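Local atomic coordinates of glucosamine--fructose-6-phosphate aminotransferase [isomerizing] (Francisella tularensis subsp. tularensis, PDB entry 3TBF), a protein that probably makes glucosamine 6-phosphate from fructose 6-phosphate with nitrogen from glutamine, this C-terminal construct carrying the two SIS domains of the isomerase part. Residues V130-P139 against E146-G156; K55-Y66 against V82-I92. All coordinates share one frame; numbering follows the deposited sequence.

Contacts 1 and 2 lie toward the two margins of the same five-stranded parallel sheet in the first SIS domain, whose order is 84-88, 56-61, 103-109, 129-136, 149-152. Along the chain they come in series: contact 2 is complete before contact 1 begins. Their centres are about 15 Å apart and their nearest atoms about 6 Å, so they do not touch; strand 103-109 runs between them and bonds to both inner strands. Helices 115-124 and 165-184 pack on side chains of both contacts. The margins differ in their surroundings: in the two-chain assembly the second subunit reaches contact 2, whereas contact 1 meets its own chain alone.

Contact 1. Residues V130-P139 against E146-G156; sequences VGSMCICNVP and ESDIAFMTKAG
Asn137 and the loop residues Thr153-Gly156 make a densely bonded end of this contact. The amide oxygen OD1 of Asn137 takes two donors from the same face of its plane, Thr153 OG1 at 2.7 Å and Ala155 N at 2.9 Å, while ND2 of Asn137 gives its hydrogen, nearly within the amide plane, to Gly156 O at 2.7 Å. Three bonds therefore fix the rotation of the amide. With CG opposite the backbone N (chi1 -161°), the Asn137 side chain extends across to the loop, meeting Thr153 at about a right angle. Before it along the chain, strands 131-136 and 149-152 run parallel, Cys134 and Cys136 each bonding through N and O to the segment 146-156 (Ile149, Phe151 and Thr153). Met133 and Ile149 pair on one face, CB of Met133 lying 3.6 Å from CG1 of Ile149; helix 165-184 covers Met133 and Phe151 there. Cys134, Cys136, Ala150 and Met152 point to the other face, against helix 142-146. A second firmly bonded end joins buried Ser132 to Asp148: OD2 of Asp148 accepts Ser132 N at 3.0 Å from above the carboxylate plane, and Ser132 OG accepts Asp148 N at 3.1 Å, a reciprocal pair of hydrogen bonds before strand 149-152.

The solvent side, at exposed Pro139, is held by less. There a single group, the methyl of Met152, sits against the proline ring (CE to CD of Pro139 3.5 Å), its chain folded back by chi2 and chi3 (-55° and -64°), and one water links Asn137 O to Thr153 O. The short helix 142-146 connects the two strands, making a beta-alpha-beta crossover that ends at the outermost strand, within this chain, of the parallel alpha/beta sheet of a SIS domain.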
ATOM      1  N   VAL A 130     -22.700   9.279  -5.868  1.00 27.01           N
ATOM      2  CA  VAL A 130     -23.492  10.482  -6.085  1.00 27.39           C
ATOM      3  C   VAL A 130     -23.030  11.220  -7.344  1.00 27.08           C
ATOM      4  O   VAL A 130     -23.773  11.996  -7.942  1.00 27.11           O
ATOM      5  CB  VAL A 130     -23.440  11.440  -4.861  1.00 27.88           C
ATOM      6  CG1 VAL A 130     -24.003  10.757  -3.628  1.00 26.82           C
ATOM      7  CG2 VAL A 130     -22.026  11.927  -4.574  1.00 27.38           C
ATOM      8  N   GLY A 131     -21.784  10.983  -7.728  1.00 26.55           N
ATOM      9  CA  GLY A 131     -21.214  11.623  -8.915  1.00 26.21           C
ATOM     10  C   GLY A 131     -19.717  11.417  -9.049  1.00 24.54           C
ATOM     11  O   GLY A 131     -19.123  10.661  -8.286  1.00 24.70           O
ATOM     12  N   SER A 132     -19.114  12.085 -10.022  1.00 22.90           N
ATOM     13  CA  SER A 132     -17.684  11.940 -10.296  1.00 21.57           C
ATOM     14  C   SER A 132     -16.983  13.285 -10.511  1.00 20.84           C
ATOM     15  O   SER A 132     -17.582  14.268 -10.976  1.00 19.38           O
ATOM     16  CB  SER A 132     -17.463  11.061 -11.525  1.00 21.35           C
ATOM     17  OG  SER A 132     -18.228  11.541 -12.618  1.00 22.86           O
HETATM   18  N   MSE A 133     -15.700  13.310 -10.169  1.00 20.26           N
HETATM   19  CA  MSE A 133     -14.869  14.475 -10.372  1.00 19.63           C
HETATM   20  C   MSE A 133     -13.537  14.007 -10.869  1.00 19.56           C
HETATM   21  O   MSE A 133     -12.996  13.077 -10.351  1.00 21.07           O
HETATM   22  CB  MSE A 133     -14.668  15.247  -9.080  1.00 19.67           C
HETATM   23  CG  MSE A 133     -13.679  16.413  -9.245  1.00 19.45           C
HETATM   24 SE   MSE A 133     -13.534  17.501  -7.651  0.60 25.70          SE
HETATM   25  CE  MSE A 133     -12.230  16.390  -6.609  1.00 18.78           C
ATOM     26  N   CYS A 134     -12.997  14.681 -11.856  1.00 20.09           N
ATOM     27  CA  CYS A 134     -11.683  14.381 -12.349  1.00 21.18           C
ATOM     28  C   CYS A 134     -10.703  15.457 -11.976  1.00 19.23           C
ATOM     29  O   CYS A 134     -10.969  16.630 -12.179  1.00 18.42           O
ATOM     30  CB  CYS A 134     -11.684  14.311 -13.876  1.00 22.71           C
ATOM     31  SG  CYS A 134     -10.005  13.809 -14.397  1.00 33.69           S
ATOM     32  N   ILE A 135      -9.554  15.067 -11.453  1.00 18.21           N
ATOM     33  CA  ILE A 135      -8.423  15.996 -11.348  1.00 17.58           C
ATOM     34  C   ILE A 135      -7.502  15.717 -12.522  1.00 19.52           C
ATOM     35  O   ILE A 135      -6.765  14.732 -12.511  1.00 18.29           O
ATOM     36  CB  ILE A 135      -7.646  15.803 -10.077  1.00 16.68           C
ATOM     37  CG1 ILE A 135      -8.600  15.900  -8.909  1.00 17.46           C
ATOM     38  CG2 ILE A 135      -6.456  16.764  -9.966  1.00 11.35           C
ATOM     39  CD1 ILE A 135      -8.208  16.783  -7.966  1.00 19.42           C
ATOM     40  N   CYS A 136      -7.568  16.562 -13.558  1.00 21.25           N
ATOM     41  CA  CYS A 136      -6.891  16.208 -14.834  1.00 23.58           C
ATOM     42  C   CYS A 136      -6.141  17.394 -15.375  1.00 22.08           C
ATOM     43  O   CYS A 136      -6.415  18.503 -14.987  1.00 21.13           O
ATOM     44  CB  CYS A 136      -7.883  15.615 -15.868  1.00 24.29           C
ATOM     45  SG  CYS A 136      -7.187  15.221 -17.611  1.00 36.35           S
ATOM     46  N   ASN A 137      -5.179  17.128 -16.250  1.00 22.20           N
ATOM     47  CA  ASN A 137      -4.347  18.159 -16.874  1.00 22.62           C
ATOM     48  C   ASN A 137      -4.695  18.501 -18.345  1.00 22.90           C
ATOM     49  O   ASN A 137      -4.316  19.557 -18.845  1.00 22.91           O
ATOM     50  CB  ASN A 137      -2.871  17.787 -16.815  1.00 22.21           C
ATOM     51  CG  ASN A 137      -1.972  19.006 -17.013  1.00 23.92           C
ATOM     52  OD1 ASN A 137      -2.143  20.005 -16.333  1.00 23.39           O
ATOM     53  ND2 ASN A 137      -1.024  18.916 -17.927  1.00 23.85           N
ATOM     54  N   VAL A 138      -5.400  17.607 -19.016  1.00 23.67           N
ATOM     55  CA  VAL A 138      -5.734  17.760 -20.435  1.00 24.09           C
ATOM     56  C   VAL A 138      -7.228  17.951 -20.560  1.00 25.50           C
ATOM     57  O   VAL A 138      -7.985  16.992 -20.418  1.00 24.53           O
ATOM     58  CB  VAL A 138      -5.330  16.523 -21.236  1.00 24.31           C
ATOM     59  CG1 VAL A 138      -5.883  16.618 -22.729  1.00 24.17           C
ATOM     60  CG2 VAL A 138      -3.816  16.329 -21.155  1.00 20.75           C
ATOM     61  N   PRO A 139      -7.669  19.188 -20.822  1.00 27.69           N
ATOM     62  CA  PRO A 139      -9.102  19.393 -21.008  1.00 29.58           C
ATOM     63  C   PRO A 139      -9.522  18.752 -22.312  1.00 31.44           C
ATOM     64  O   PRO A 139      -8.745  18.703 -23.300  1.00 33.20           O
ATOM     65  CB  PRO A 139      -9.259  20.928 -21.068  1.00 30.18           C
ATOM     66  CG  PRO A 139      -7.934  21.442 -21.542  1.00 29.67           C
ATOM     67  CD  PRO A 139      -6.886  20.403 -21.099  1.00 28.07           C
ATOM     68  N   GLU A 146     -16.246  12.522 -19.371  1.00 20.18           N
ATOM     69  CA  GLU A 146     -17.132  11.569 -18.780  1.00 20.92           C
ATOM     70  C   GLU A 146     -17.371  11.806 -17.316  1.00 21.33           C
ATOM     71  O   GLU A 146     -18.232  11.142 -16.762  1.00 22.31           O
ATOM     72  CB  GLU A 146     -16.639  10.193 -19.049  1.00 20.70           C
ATOM     73  CG  GLU A 146     -16.659   9.900 -20.526  1.00 21.66           C
ATOM     74  CD  GLU A 146     -16.126   8.517 -20.831  1.00 24.50           C
ATOM     75  OE1 GLU A 146     -16.487   7.565 -20.094  1.00 28.89           O
ATOM     76  OE2 GLU A 146     -15.353   8.366 -21.816  1.00 25.15           O
ATOM     77  N   SER A 147     -16.673  12.758 -16.695  1.00 20.74           N
ATOM     78  CA  SER A 147     -16.917  13.056 -15.295  1.00 21.87           C
ATOM     79  C   SER A 147     -17.963  14.164 -15.149  1.00 23.44           C
ATOM     80  O   SER A 147     -18.170  14.944 -16.055  1.00 22.83           O
ATOM     81  CB  SER A 147     -15.611  13.476 -14.599  1.00 21.44           C
ATOM     82  OG  SER A 147     -14.665  12.431 -14.685  1.00 20.90           O
ATOM     83  N   ASP A 148     -18.606  14.252 -13.991  1.00 24.82           N
ATOM     84  CA  ASP A 148     -19.525  15.350 -13.745  1.00 26.07           C
ATOM     85  C   ASP A 148     -18.810  16.674 -13.626  1.00 26.49           C
ATOM     86  O   ASP A 148     -19.320  17.684 -14.062  1.00 27.92           O
ATOM     87  CB  ASP A 148     -20.298  15.131 -12.461  1.00 26.98           C
ATOM     88  CG  ASP A 148     -21.168  13.912 -12.518  1.00 28.78           C
ATOM     89  OD1 ASP A 148     -21.588  13.548 -13.637  1.00 33.40           O
ATOM     90  OD2 ASP A 148     -21.441  13.348 -11.454  1.00 30.45           O
ATOM     91  N   ILE A 149     -17.643  16.680 -13.002  1.00 26.34           N
ATOM     92  CA  ILE A 149     -16.894  17.901 -12.828  1.00 25.54           C
ATOM     93  C   ILE A 149     -15.398  17.644 -12.954  1.00 23.77           C
ATOM     94  O   ILE A 149     -14.905  16.565 -12.654  1.00 23.93           O
ATOM     95  CB  ILE A 149     -17.266  18.578 -11.495  1.00 26.73           C
ATOM     96  CG1 ILE A 149     -17.017  17.688 -10.286  1.00 27.34           C
ATOM     97  CG2 ILE A 149     -18.754  18.901 -11.448  1.00 29.22           C
ATOM     98  CD1 ILE A 149     -17.317  18.452  -8.985  1.00 28.73           C
ATOM     99  N   ALA A 150     -14.678  18.646 -13.395  1.00 22.52           N
ATOM    100  CA  ALA A 150     -13.272  18.527 -13.641  1.00 22.39           C
ATOM    101  C   ALA A 150     -12.567  19.712 -12.986  1.00 22.81           C
ATOM    102  O   ALA A 150     -12.876  20.838 -13.261  1.00 23.90           O
ATOM    103  CB  ALA A 150     -13.019  18.540 -15.115  1.00 22.14           C
ATOM    104  N   PHE A 151     -11.653  19.434 -12.086  1.00 22.53           N
ATOM    105  CA  PHE A 151     -10.712  20.404 -11.612  1.00 22.19           C
ATOM    106  C   PHE A 151      -9.421  20.240 -12.433  1.00 20.87           C
ATOM    107  O   PHE A 151      -8.772  19.196 -12.363  1.00 18.72           O
ATOM    108  CB  PHE A 151     -10.419  20.191 -10.148  1.00 22.30           C
ATOM    109  CG  PHE A 151      -9.501  21.200  -9.600  1.00 26.89           C
ATOM    110  CD1 PHE A 151      -8.290  21.494 -10.245  1.00 31.94           C
ATOM    111  CD2 PHE A 151      -9.823  21.913  -8.481  1.00 33.66           C
ATOM    112  CE1 PHE A 151      -7.413  22.461  -9.766  1.00 31.49           C
ATOM    113  CE2 PHE A 151      -8.950  22.913  -8.011  1.00 34.48           C
ATOM    114  CZ  PHE A 151      -7.738  23.161  -8.660  1.00 32.63           C
HETATM  115  N   MSE A 152      -9.049  21.288 -13.185  1.00 19.43           N
HETATM  116  CA  MSE A 152      -7.921  21.209 -14.071  1.00 18.85           C
HETATM  117  C   MSE A 152      -6.662  21.706 -13.349  1.00 18.49           C
HETATM  118  O   MSE A 152      -6.653  22.761 -12.771  1.00 17.79           O
HETATM  119  CB  MSE A 152      -8.159  22.106 -15.299  1.00 19.61           C
HETATM  120  CG  MSE A 152      -9.457  21.845 -16.057  1.00 20.39           C
HETATM  121 SE   MSE A 152      -9.623  19.954 -16.600  0.60 21.03          SE
HETATM  122  CE  MSE A 152      -8.055  19.976 -17.823  1.00 21.95           C
ATOM    123  N   THR A 153      -5.600  20.925 -13.403  1.00 17.77           N
ATOM    124  CA  THR A 153      -4.286  21.382 -13.044  1.00 17.47           C
ATOM    125  C   THR A 153      -3.754  22.224 -14.202  1.00 18.01           C
ATOM    126  O   THR A 153      -4.288  22.195 -15.278  1.00 17.72           O
ATOM    127  CB  THR A 153      -3.353  20.189 -12.792  1.00 17.20           C
ATOM    128  OG1 THR A 153      -3.346  19.347 -13.967  1.00 18.60           O
ATOM    129  CG2 THR A 153      -3.827  19.375 -11.571  1.00 15.45           C
ATOM    130  N   LYS A 154      -2.739  23.034 -13.958  1.00 19.00           N
ATOM    131  CA  LYS A 154      -2.116  23.790 -15.022  1.00 20.79           C
ATOM    132  C   LYS A 154      -0.684  23.383 -15.069  1.00 22.62           C
ATOM    133  O   LYS A 154       0.192  24.196 -14.822  1.00 24.57           O
ATOM    134  CB  LYS A 154      -2.136  25.262 -14.754  1.00 19.66           C
ATOM    135  CG  LYS A 154      -3.483  25.882 -14.467  1.00 21.64           C
ATOM    136  CD  LYS A 154      -4.561  25.335 -15.298  1.00 23.77           C
ATOM    137  CE  LYS A 154      -5.543  26.366 -15.599  1.00 28.29           C
ATOM    138  NZ  LYS A 154      -6.900  25.843 -15.599  1.00 30.31           N
ATOM    139  N   ALA A 155      -0.433  22.120 -15.329  1.00 23.93           N
ATOM    140  CA  ALA A 155       0.922  21.662 -15.423  1.00 25.97           C
ATOM    141  C   ALA A 155       1.557  21.950 -16.802  1.00 28.25           C
ATOM    142  O   ALA A 155       2.787  21.998 -16.888  1.00 30.48           O
ATOM    143  CB  ALA A 155       1.004  20.185 -15.070  1.00 25.13           C
ATOM    144  N   GLY A 156       0.768  22.185 -17.854  1.00 29.28           N
ATOM    145  CA  GLY A 156       1.307  22.209 -19.220  1.00 30.32           C
ATOM    146  C   GLY A 156       1.694  20.797 -19.606  1.00 31.29           C
ATOM    147  O   GLY A 156       1.245  19.874 -18.984  1.00 32.77           O
TER
HETATM  148  O   HOH W   1     -13.913  11.013 -12.224  1.00 25.86           O
HETATM  149  O   HOH W   2      -4.948  21.996 -17.965  1.00 17.41           O

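Contact 2. Residues K55-Y66 against V82-I92; sequences KHICIVACGTSY and VPCSVEIASEI
Ile57 and Ile59 of strand 56-61 bond alternately to Pro83, Ser85 and Glu87 in a parallel ladder, closed by helix 63-80 into the beta-alpha-beta unit that forms one margin of the SIS-domain sheet. The ladder is straightest at Ile59 N to Ser85 O, 2.8 Å with 172° at the hydrogen, and weak at Ala61 N to Glu87 O. It ends with Ala89 N, at the start of helix 89-92, giving its hydrogen to Ala61 O.

Ile59 can be followed outward. Its CB sits 3.7 Å from Ser85 O and slightly farther from CG2 of Val86, whose side chain lies alongside and points the same way. CG1, opposite the carbonyl carbon (chi1 -62°), passes at the limit of contact with both Ser85 O and Cys84 SG, which lie on the same side of it, and CD1 ends 3.8 Å from that sulfur. On the other face, Val60 CG1 packs against Ala89 CB and Ile92 CG2, while the carboxylate of Glu87 pairs with Arg95.

Near the C-terminal ends of the two strands, Cys62 and Ile88 also pack on Glu264 of the second subunit. Tyr66 reaches back from its helix to the edge strand: CE1 lies 3.6 Å from Val86 CG1, and Ile88 CG1 makes a CH-pi contact 3.5 Å above the ring centre, 10° off its normal.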
ATOM      1  N   LYS A  55     -20.539  12.270   1.123  1.00 24.19           N
ATOM      2  CA  LYS A  55     -20.278  11.826   2.495  1.00 25.19           C
ATOM      3  C   LYS A  55     -19.031  10.957   2.589  1.00 22.77           C
ATOM      4  O   LYS A  55     -18.516  10.639   3.673  1.00 22.32           O
ATOM      5  CB  LYS A  55     -21.454  11.052   3.058  1.00 26.95           C
ATOM      6  CG  LYS A  55     -22.784  11.416   2.461  1.00 34.06           C
ATOM      7  CD  LYS A  55     -23.817  11.816   3.517  1.00 41.17           C
ATOM      8  CE  LYS A  55     -23.600  13.272   3.914  1.00 43.61           C
ATOM      9  NZ  LYS A  55     -24.007  14.259   2.839  1.00 45.22           N
ATOM     10  N   HIS A  56     -18.554  10.565   1.443  1.00 20.91           N
ATOM     11  CA  HIS A  56     -17.392   9.770   1.384  1.00 20.89           C
ATOM     12  C   HIS A  56     -16.729  10.059   0.072  1.00 18.83           C
ATOM     13  O   HIS A  56     -17.362  10.238  -0.925  1.00 18.00           O
ATOM     14  CB  HIS A  56     -17.789   8.297   1.462  1.00 21.21           C
ATOM     15  CG  HIS A  56     -16.625   7.367   1.449  1.00 24.68           C
ATOM     16  ND1 HIS A  56     -16.050   6.922   0.280  1.00 28.16           N
ATOM     17  CD2 HIS A  56     -15.936   6.777   2.460  1.00 28.94           C
ATOM     18  CE1 HIS A  56     -15.039   6.122   0.570  1.00 28.46           C
ATOM     19  NE2 HIS A  56     -14.947   6.017   1.886  1.00 27.68           N
ATOM     20  N   ILE A  57     -15.427  10.086   0.089  1.00 18.98           N
ATOM     21  CA  ILE A  57     -14.665  10.365  -1.103  1.00 18.58           C
ATOM     22  C   ILE A  57     -13.825   9.164  -1.457  1.00 17.51           C
ATOM     23  O   ILE A  57     -13.045   8.721  -0.640  1.00 16.52           O
ATOM     24  CB  ILE A  57     -13.748  11.546  -0.883  1.00 18.33           C
ATOM     25  CG1 ILE A  57     -14.565  12.795  -0.729  1.00 18.88           C
ATOM     26  CG2 ILE A  57     -12.802  11.690  -2.041  1.00 19.19           C
ATOM     27  CD1 ILE A  57     -13.768  13.874  -0.199  1.00 15.31           C
ATOM     28  N   CYS A  58     -13.963   8.717  -2.714  1.00 17.03           N
ATOM     29  CA  CYS A  58     -13.326   7.511  -3.238  1.00 17.20           C
ATOM     30  C   CYS A  58     -12.344   7.910  -4.313  1.00 14.57           C
ATOM     31  O   CYS A  58     -12.742   8.267  -5.427  1.00 13.55           O
ATOM     32  CB  CYS A  58     -14.399   6.577  -3.855  1.00 18.31           C
ATOM     33  SG  CYS A  58     -14.191   4.805  -3.547  1.00 34.13           S
ATOM     34  N   ILE A  59     -11.053   7.866  -4.012  1.00 13.32           N
ATOM     35  CA  ILE A  59     -10.037   8.334  -4.981  1.00 12.13           C
ATOM     36  C   ILE A  59      -9.494   7.091  -5.687  1.00 11.69           C
ATOM     37  O   ILE A  59      -9.068   6.138  -5.034  1.00 13.01           O
ATOM     38  CB  ILE A  59      -8.919   9.084  -4.339  1.00 11.34           C
ATOM     39  CG1 ILE A  59      -9.421  10.355  -3.655  1.00 12.10           C
ATOM     40  CG2 ILE A  59      -7.884   9.534  -5.370  1.00 12.97           C
ATOM     41  CD1 ILE A  59      -8.304  11.133  -2.907  1.00  8.90           C
ATOM     42  N   VAL A  60      -9.553   7.111  -7.016  1.00 11.23           N
ATOM     43  CA  VAL A  60      -9.045   6.063  -7.863  1.00  9.95           C
ATOM     44  C   VAL A  60      -7.998   6.596  -8.832  1.00 10.56           C
ATOM     45  O   VAL A  60      -8.220   7.593  -9.513  1.00 10.86           O
ATOM     46  CB  VAL A  60     -10.190   5.434  -8.678  1.00  9.68           C
ATOM     47  CG1 VAL A  60      -9.664   4.357  -9.656  1.00  6.42           C
ATOM     48  CG2 VAL A  60     -11.219   4.844  -7.709  1.00  6.67           C
ATOM     49  N   ALA A  61      -6.857   5.929  -8.913  1.00 10.24           N
ATOM     50  CA  ALA A  61      -5.776   6.394  -9.778  1.00 11.13           C
ATOM     51  C   ALA A  61      -4.676   5.335  -9.931  1.00 13.08           C
ATOM     52  O   ALA A  61      -4.726   4.256  -9.298  1.00 12.93           O
ATOM     53  CB  ALA A  61      -5.175   7.689  -9.221  1.00  8.92           C
ATOM     54  N   CYS A  62      -3.682   5.621 -10.765  1.00 14.10           N
ATOM     55  CA  CYS A  62      -2.554   4.758 -10.820  1.00 17.64           C
ATOM     56  C   CYS A  62      -1.223   5.521 -10.829  1.00 16.12           C
ATOM     57  O   CYS A  62      -1.184   6.720 -11.129  1.00 15.45           O
ATOM     58  CB  CYS A  62      -2.720   3.768 -11.960  1.00 19.49           C
ATOM     59  SG  CYS A  62      -2.304   4.462 -13.450  1.00 34.20           S
ATOM     60  N   GLY A  63      -0.170   4.858 -10.353  1.00 14.64           N
ATOM     61  CA  GLY A  63       1.161   5.374 -10.367  1.00 14.09           C
ATOM     62  C   GLY A  63       1.296   6.601  -9.518  1.00 15.03           C
ATOM     63  O   GLY A  63       0.821   6.673  -8.423  1.00 14.76           O
ATOM     64  N   THR A  64       1.919   7.609 -10.082  1.00 15.83           N
ATOM     65  CA  THR A  64       2.177   8.850  -9.415  1.00 17.12           C
ATOM     66  C   THR A  64       0.904   9.545  -8.957  1.00 15.54           C
ATOM     67  O   THR A  64       0.895  10.179  -7.883  1.00 13.35           O
ATOM     68  CB  THR A  64       2.949   9.757 -10.387  1.00 18.29           C
ATOM     69  OG1 THR A  64       4.317   9.367 -10.341  1.00 24.93           O
ATOM     70  CG2 THR A  64       2.865  11.177 -10.007  1.00 20.50           C
ATOM     71  N   SER A  65      -0.147   9.462  -9.769  1.00 13.01           N
ATOM     72  CA  SER A  65      -1.429  10.036  -9.408  1.00 13.25           C
ATOM     73  C   SER A  65      -2.047   9.316  -8.183  1.00 13.34           C
ATOM     74  O   SER A  65      -2.711   9.918  -7.337  1.00 14.82           O
ATOM     75  CB  SER A  65      -2.361   9.993 -10.629  1.00 14.53           C
ATOM     76  OG  SER A  65      -1.808  10.799 -11.723  1.00 14.96           O
ATOM     77  N   TYR A  66      -1.769   8.034  -8.036  1.00 12.32           N
ATOM     78  CA  TYR A  66      -2.222   7.344  -6.866  1.00 12.35           C
ATOM     79  C   TYR A  66      -1.441   7.815  -5.643  1.00 12.13           C
ATOM     80  O   TYR A  66      -2.034   8.052  -4.590  1.00 11.77           O
ATOM     81  CB  TYR A  66      -2.144   5.835  -7.078  1.00 13.61           C
ATOM     82  CG  TYR A  66      -2.290   4.978  -5.870  1.00 11.17           C
ATOM     83  CD1 TYR A  66      -3.537   4.682  -5.371  1.00 10.93           C
ATOM     84  CD2 TYR A  66      -1.178   4.439  -5.260  1.00 13.57           C
ATOM     85  CE1 TYR A  66      -3.683   3.873  -4.271  1.00 11.26           C
ATOM     86  CE2 TYR A  66      -1.283   3.628  -4.158  1.00 12.78           C
ATOM     87  CZ  TYR A  66      -2.534   3.341  -3.671  1.00 14.81           C
ATOM     88  OH  TYR A  66      -2.629   2.544  -2.560  1.00 19.54           O
ATOM     89  N   VAL A  82     -14.077  14.528   5.916  1.00 19.80           N
ATOM     90  CA  VAL A  82     -14.851  13.600   5.140  1.00 19.08           C
ATOM     91  C   VAL A  82     -14.045  12.312   5.023  1.00 18.46           C
ATOM     92  O   VAL A  82     -12.864  12.352   4.780  1.00 16.03           O
ATOM     93  CB  VAL A  82     -15.168  14.180   3.785  1.00 19.16           C
ATOM     94  CG1 VAL A  82     -16.067  13.247   2.967  1.00 16.97           C
ATOM     95  CG2 VAL A  82     -15.862  15.505   4.006  1.00 19.33           C
ATOM     96  N   PRO A  83     -14.684  11.153   5.284  1.00 19.00           N
ATOM     97  CA  PRO A  83     -13.904   9.943   5.149  1.00 19.53           C
ATOM     98  C   PRO A  83     -13.425   9.736   3.687  1.00 20.36           C
ATOM     99  O   PRO A  83     -14.127  10.110   2.726  1.00 18.88           O
ATOM    100  CB  PRO A  83     -14.867   8.855   5.618  1.00 19.78           C
ATOM    101  CG  PRO A  83     -16.186   9.420   5.486  1.00 20.05           C
ATOM    102  CD  PRO A  83     -16.061  10.888   5.705  1.00 18.84           C
ATOM    103  N   CYS A  84     -12.232   9.169   3.524  1.00 21.11           N
ATOM    104  CA  CYS A  84     -11.612   9.071   2.208  1.00 21.33           C
ATOM    105  C   CYS A  84     -10.945   7.713   2.016  1.00 21.69           C
ATOM    106  O   CYS A  84     -10.237   7.237   2.917  1.00 23.02           O
ATOM    107  CB  CYS A  84     -10.573  10.163   2.120  1.00 21.89           C
ATOM    108  SG  CYS A  84      -9.873  10.399   0.494  1.00 24.22           S
ATOM    109  N   SER A  85     -11.176   7.054   0.886  1.00 20.60           N
ATOM    110  CA  SER A  85     -10.402   5.873   0.591  1.00 20.90           C
ATOM    111  C   SER A  85      -9.627   6.043  -0.717  1.00 19.60           C
ATOM    112  O   SER A  85     -10.029   6.819  -1.617  1.00 18.97           O
ATOM    113  CB  SER A  85     -11.287   4.629   0.542  1.00 21.59           C
ATOM    114  OG  SER A  85     -12.193   4.724  -0.516  1.00 29.74           O
ATOM    115  N   VAL A  86      -8.484   5.377  -0.817  1.00 17.11           N
ATOM    116  CA  VAL A  86      -7.725   5.558  -1.989  1.00 16.98           C
ATOM    117  C   VAL A  86      -7.378   4.224  -2.552  1.00 17.11           C
ATOM    118  O   VAL A  86      -6.788   3.436  -1.851  1.00 17.21           O
ATOM    119  CB  VAL A  86      -6.430   6.341  -1.751  1.00 16.56           C
ATOM    120  CG1 VAL A  86      -5.759   6.533  -3.094  1.00 16.38           C
ATOM    121  CG2 VAL A  86      -6.718   7.721  -1.166  1.00 17.37           C
ATOM    122  N   GLU A  87      -7.674   4.001  -3.836  1.00 17.14           N
ATOM    123  CA  GLU A  87      -7.430   2.698  -4.403  1.00 17.71           C
ATOM    124  C   GLU A  87      -6.774   2.696  -5.775  1.00 16.64           C
ATOM    125  O   GLU A  87      -7.067   3.530  -6.625  1.00 17.13           O
ATOM    126  CB  GLU A  87      -8.724   1.888  -4.423  1.00 18.62           C
ATOM    127  CG  GLU A  87      -8.429   0.316  -4.334  1.00 23.93           C
ATOM    128  CD  GLU A  87      -9.683  -0.536  -4.075  1.00 28.34           C
ATOM    129  OE1 GLU A  87     -10.553  -0.088  -3.270  1.00 31.48           O
ATOM    130  OE2 GLU A  87      -9.759  -1.650  -4.662  1.00 30.97           O
ATOM    131  N   ILE A  88      -5.891   1.742  -5.990  1.00 15.96           N
ATOM    132  CA  ILE A  88      -5.315   1.530  -7.288  1.00 17.15           C
ATOM    133  C   ILE A  88      -6.336   1.089  -8.351  1.00 16.91           C
ATOM    134  O   ILE A  88      -7.119   0.123  -8.183  1.00 16.24           O
ATOM    135  CB  ILE A  88      -4.177   0.505  -7.223  1.00 18.67           C
ATOM    136  CG1 ILE A  88      -3.002   1.106  -6.472  1.00 20.57           C
ATOM    137  CG2 ILE A  88      -3.615   0.226  -8.629  1.00 20.99           C
ATOM    138  CD1 ILE A  88      -2.362   0.144  -5.532  1.00 25.81           C
ATOM    139  N   ALA A  89      -6.302   1.801  -9.465  1.00 16.56           N
ATOM    140  CA  ALA A  89      -7.285   1.598 -10.511  1.00 16.23           C
ATOM    141  C   ALA A  89      -7.292   0.167 -11.096  1.00 16.04           C
ATOM    142  O   ALA A  89      -8.329  -0.337 -11.428  1.00 15.72           O
ATOM    143  CB  ALA A  89      -7.029   2.583 -11.605  1.00 14.39           C
ATOM    144  N   SER A  90      -6.145  -0.456 -11.288  1.00 16.17           N
ATOM    145  CA  SER A  90      -6.150  -1.773 -11.880  1.00 17.28           C
ATOM    146  C   SER A  90      -6.683  -2.826 -10.955  1.00 16.64           C
ATOM    147  O   SER A  90      -7.003  -3.927 -11.420  1.00 17.99           O
ATOM    148  CB  SER A  90      -4.761  -2.168 -12.301  1.00 18.54           C
ATOM    149  OG  SER A  90      -3.945  -2.410 -11.173  1.00 22.63           O
ATOM    150  N   GLU A  91      -6.835  -2.505  -9.668  1.00 16.29           N
ATOM    151  CA  GLU A  91      -7.466  -3.445  -8.728  1.00 16.36           C
ATOM    152  C   GLU A  91      -8.944  -3.174  -8.546  1.00 16.46           C
ATOM    153  O   GLU A  91      -9.738  -4.144  -8.600  1.00 16.24           O
ATOM    154  CB  GLU A  91      -6.766  -3.421  -7.390  1.00 16.09           C
ATOM    155  CG  GLU A  91      -5.398  -4.056  -7.494  1.00 19.79           C
ATOM    156  CD  GLU A  91      -5.486  -5.599  -7.559  1.00 22.60           C
ATOM    157  OE1 GLU A  91      -6.330  -6.126  -6.814  1.00 24.90           O
ATOM    158  OE2 GLU A  91      -4.757  -6.275  -8.331  1.00 20.25           O
ATOM    159  N   ILE A  92      -9.349  -1.911  -8.348  1.00 14.38           N
ATOM    160  CA  ILE A  92     -10.755  -1.648  -8.091  1.00 15.31           C
ATOM    161  C   ILE A  92     -11.580  -1.961  -9.314  1.00 17.53           C
ATOM    162  O   ILE A  92     -12.758  -2.337  -9.217  1.00 19.79           O
ATOM    163  CB  ILE A  92     -11.052  -0.217  -7.596  1.00 15.86           C
ATOM    164  CG1 ILE A  92     -12.466  -0.118  -7.018  1.00 16.11           C
ATOM    165  CG2 ILE A  92     -10.853   0.844  -8.665  1.00 10.01           C
ATOM    166  CD1 ILE A  92     -12.740   1.357  -6.564  1.00 18.32           C
TER